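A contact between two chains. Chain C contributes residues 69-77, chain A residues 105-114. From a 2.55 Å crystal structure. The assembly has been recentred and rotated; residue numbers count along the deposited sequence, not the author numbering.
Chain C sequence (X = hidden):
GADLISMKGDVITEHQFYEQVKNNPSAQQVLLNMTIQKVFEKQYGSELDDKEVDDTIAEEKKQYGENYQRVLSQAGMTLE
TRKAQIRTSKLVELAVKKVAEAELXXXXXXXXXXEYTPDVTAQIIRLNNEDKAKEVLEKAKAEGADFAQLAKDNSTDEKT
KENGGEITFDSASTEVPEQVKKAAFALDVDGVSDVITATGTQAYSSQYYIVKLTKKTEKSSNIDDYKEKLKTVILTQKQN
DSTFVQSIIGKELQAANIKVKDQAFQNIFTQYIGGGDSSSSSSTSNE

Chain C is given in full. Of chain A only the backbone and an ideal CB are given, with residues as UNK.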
# COMPACT_ATOMS: atom_id res chain seq x y z
N GLN C 69 9.64 23.61 25.41
CA GLN C 69 9.11 22.38 26.03
C GLN C 69 8.81 21.31 24.98
O GLN C 69 9.11 20.13 25.19
CB GLN C 69 7.85 22.67 26.85
CG GLN C 69 7.29 21.46 27.61
CD GLN C 69 6.08 21.78 28.47
OE1 GLN C 69 5.40 22.79 28.26
NE2 GLN C 69 5.78 20.91 29.42
N ARG C 70 8.21 21.72 23.86
CA ARG C 70 7.83 20.80 22.80
C ARG C 70 9.06 20.16 22.16
O ARG C 70 9.20 18.94 22.18
CB ARG C 70 6.98 21.51 21.74
CG ARG C 70 6.38 20.59 20.68
CD ARG C 70 5.36 21.31 19.81
NE ARG C 70 5.89 22.52 19.18
CZ ARG C 70 6.73 22.55 18.14
NH1 ARG C 70 7.17 21.44 17.56
NH2 ARG C 70 7.14 23.73 17.67
N VAL C 71 9.96 20.99 21.62
CA VAL C 71 11.13 20.50 20.85
C VAL C 71 12.04 19.56 21.64
O VAL C 71 12.61 18.62 21.06
CB VAL C 71 11.98 21.64 20.22
CG1 VAL C 71 11.15 22.45 19.23
CG2 VAL C 71 12.62 22.53 21.28
N LEU C 72 12.18 19.81 22.94
CA LEU C 72 12.94 18.92 23.83
C LEU C 72 12.25 17.57 24.03
O LEU C 72 12.92 16.54 24.07
CB LEU C 72 13.18 19.59 25.19
CG LEU C 72 14.13 20.79 25.23
CD1 LEU C 72 14.06 21.47 26.60
CD2 LEU C 72 15.57 20.40 24.89
N SER C 73 10.92 17.58 24.17
CA SER C 73 10.14 16.34 24.29
C SER C 73 10.14 15.48 23.01
O SER C 73 10.08 14.25 23.10
CB SER C 73 8.69 16.64 24.71
OG SER C 73 8.66 17.16 26.03
N GLN C 74 10.23 16.12 21.85
CA GLN C 74 10.30 15.41 20.57
C GLN C 74 11.68 14.80 20.33
O GLN C 74 11.80 13.79 19.66
CB GLN C 74 9.94 16.33 19.40
CG GLN C 74 8.59 17.04 19.50
CD GLN C 74 7.39 16.10 19.53
OE1 GLN C 74 7.16 15.40 20.52
NE2 GLN C 74 6.62 16.09 18.44
N ALA C 75 12.72 15.43 20.89
CA ALA C 75 14.08 14.88 20.87
C ALA C 75 14.34 13.86 21.99
O ALA C 75 15.43 13.28 22.06
CB ALA C 75 15.10 16.00 20.94
N GLY C 76 13.35 13.64 22.86
CA GLY C 76 13.47 12.70 23.97
C GLY C 76 14.36 13.25 25.07
O GLY C 76 15.27 12.56 25.55
N MET C 77 14.09 14.49 25.47
CA MET C 77 14.87 15.17 26.50
C MET C 77 14.00 16.07 27.38
O MET C 77 12.87 16.41 27.03
CB MET C 77 16.00 15.99 25.87
CG MET C 77 17.21 15.17 25.48
SD MET C 77 18.58 16.20 24.92
CE MET C 77 17.92 16.85 23.38
N UNK A 105 -0.78 14.03 16.70
CA UNK A 105 -0.26 14.15 18.06
C UNK A 105 1.25 14.37 18.02
O UNK A 105 1.88 14.23 16.97
CB UNK A 105 -0.60 12.91 18.88
N UNK A 106 1.81 14.71 19.18
CA UNK A 106 3.25 14.89 19.32
C UNK A 106 3.98 13.54 19.25
O UNK A 106 5.05 13.44 18.65
CB UNK A 106 3.57 15.60 20.64
N UNK A 107 3.38 12.50 19.83
CA UNK A 107 3.89 11.12 19.72
C UNK A 107 3.97 10.59 18.28
O UNK A 107 4.90 9.85 17.95
CB UNK A 107 3.00 10.19 20.54
N UNK A 108 3.01 10.96 17.44
CA UNK A 108 3.05 10.63 16.01
C UNK A 108 4.25 11.30 15.35
O UNK A 108 5.02 10.66 14.63
CB UNK A 108 1.76 11.06 15.32
N UNK A 109 4.41 12.60 15.61
CA UNK A 109 5.56 13.37 15.14
C UNK A 109 6.89 12.83 15.68
O UNK A 109 7.88 12.80 14.96
CB UNK A 109 5.40 14.84 15.54
N UNK A 110 6.89 12.43 16.95
CA UNK A 110 8.09 11.93 17.63
C UNK A 110 8.54 10.60 17.05
O UNK A 110 9.73 10.40 16.78
CB UNK A 110 7.83 11.78 19.13
N UNK A 111 7.58 9.69 16.88
CA UNK A 111 7.82 8.37 16.28
C UNK A 111 8.32 8.50 14.85
O UNK A 111 9.25 7.80 14.45
CB UNK A 111 6.54 7.53 16.31
N UNK A 112 7.71 9.40 14.08
CA UNK A 112 8.15 9.71 12.71
C UNK A 112 9.55 10.32 12.69
O UNK A 112 10.39 9.93 11.89
CB UNK A 112 7.16 10.67 12.04
N UNK A 113 9.79 11.29 13.58
CA UNK A 113 11.11 11.92 13.72
C UNK A 113 12.21 10.90 14.06
O UNK A 113 13.32 10.99 13.54
CB UNK A 113 11.06 13.00 14.80
N UNK A 114 11.88 9.93 14.91
CA UNK A 114 12.80 8.85 15.29
C UNK A 114 13.16 7.96 14.10
O UNK A 114 14.34 7.69 13.84
CB UNK A 114 12.18 8.00 16.40

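Position 105 lies just before the helix of chain A, with phi/psi of -101/170. Its CB points away from chain C, and nothing of that chain is near. The N-cap site suits a small side chain that can accept a hydrogen bond: Ser, Thr, Asp or Asn. The deposited residue is T105(A). Its OG1 accepts from the backbone N of position 108 at 3.2 Å, a capping bond.

Position 106 is in the first turn of the helix, and its CB points toward chain C. The CB is 3.6 Å from OE1 of Q74(C). The backbone O is already engaged: NE2 of Q74(C) donates to it at 3.1 Å. R70(C) presents the aliphatic start of its side chain here, and its charged end lies farther off. Several small or medium polar residues would suit, and an acidic one suits the helix N-terminus. The residue is D106(A). Its OD2 lies 3.7 Å from CG of R70(C), a contact with the aliphatic part of that side chain and not a salt bridge.

Positions 107 and 108 turn their CB atoms away from chain C. Both have helical backbone angles, and many helix formers would do. They hold E107(A), whose end comes nearer without making contact, and A108(A).

Position 109 points its CB toward chain C, 3.4 Å from NE2 of Q74(C). The glutamine end occupies the space at the CB, so a larger side chain must lead off from it. Ala would fit, as would a long or aromatic residue turned aside. The residue is Y109(A). Its chi1 of -91° lies between wells, and the ring leads away.

Position 110 is the backbone neighbour of Q74(C), with the two CA atoms 5.1 Å apart. Its CB points toward chain C, 3.9 Å from OE1 of Q74(C) and 5.2 Å from O of S73(C). Chain C offers carbonyl oxygens here, at the end of its helix, and the bare CA of G76(C). A long, flexible side chain suits this surface: Lys, Arg, Gln or Met. The residue is K110(A), extended with all four chi angles t. Its CG is 3.7 Å from O of Q74(C), and its CE is 3.3 Å from O of S73(C) and 4.3 Å from CA of G76(C). No hydrogen bond to chain C results; the chain packs along the helix end.

Positions 111 and 112 are out of reach. Many residues would suit; they hold K111(A) and A112(A).

Position 113 points its CB toward chain C, 5.0 Å from O of Q74(C). There is room for a large side chain beside A75(C), so Leu, Met, Phe or Tyr would fit. The residue is F113(A), chi1 t. Its ring edge meets chain C: CD2 is 3.5 Å from O of Q74(C), and CE2 is 4.3 Å from CA of A75(C).

Position 114 points sideways, with no close partner. Polar residues are suitable, and D114(A) makes no contact with chain C.

Chain A (105-114) TDEAYKKAFD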
# COMPACT_ATOMS: atom_id res chain seq x y z
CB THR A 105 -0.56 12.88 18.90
OG1 THR A 105 0.06 11.74 18.29
CG2 THR A 105 -2.06 12.65 19.00
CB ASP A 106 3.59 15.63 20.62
CG ASP A 106 3.02 17.05 20.65
OD1 ASP A 106 1.84 17.22 20.30
OD2 ASP A 106 3.76 17.99 21.03
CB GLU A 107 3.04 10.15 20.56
CG GLU A 107 3.35 10.21 22.05
CD GLU A 107 4.74 9.70 22.39
OE1 GLU A 107 5.14 8.63 21.87
OE2 GLU A 107 5.45 10.38 23.16
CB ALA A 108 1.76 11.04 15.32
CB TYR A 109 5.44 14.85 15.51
CG TYR A 109 4.76 15.73 14.47
CD1 TYR A 109 5.38 16.00 13.25
CD2 TYR A 109 3.53 16.33 14.73
CE1 TYR A 109 4.78 16.82 12.31
CE2 TYR A 109 2.92 17.16 13.79
CZ TYR A 109 3.55 17.40 12.58
OH TYR A 109 2.95 18.22 11.66
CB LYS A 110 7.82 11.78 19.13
CG LYS A 110 9.03 11.43 19.98
CD LYS A 110 8.67 11.51 21.45
CE LYS A 110 9.82 11.04 22.33
NZ LYS A 110 9.39 10.85 23.74
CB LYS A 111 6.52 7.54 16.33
CG LYS A 111 6.67 6.08 15.92
CD LYS A 111 5.52 5.25 16.47
CE LYS A 111 5.55 3.82 15.96
NZ LYS A 111 5.01 3.69 14.58
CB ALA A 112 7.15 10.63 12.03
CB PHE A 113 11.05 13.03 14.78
CG PHE A 113 12.36 13.75 15.02
CD1 PHE A 113 13.19 14.14 13.96
CD2 PHE A 113 12.75 14.08 16.32
CE1 PHE A 113 14.38 14.81 14.20
CE2 PHE A 113 13.94 14.76 16.56
CZ PHE A 113 14.76 15.12 15.50
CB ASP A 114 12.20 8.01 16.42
CG ASP A 114 13.18 7.00 17.00
OD1 ASP A 114 14.25 7.41 17.48
OD2 ASP A 114 12.87 5.78 16.98
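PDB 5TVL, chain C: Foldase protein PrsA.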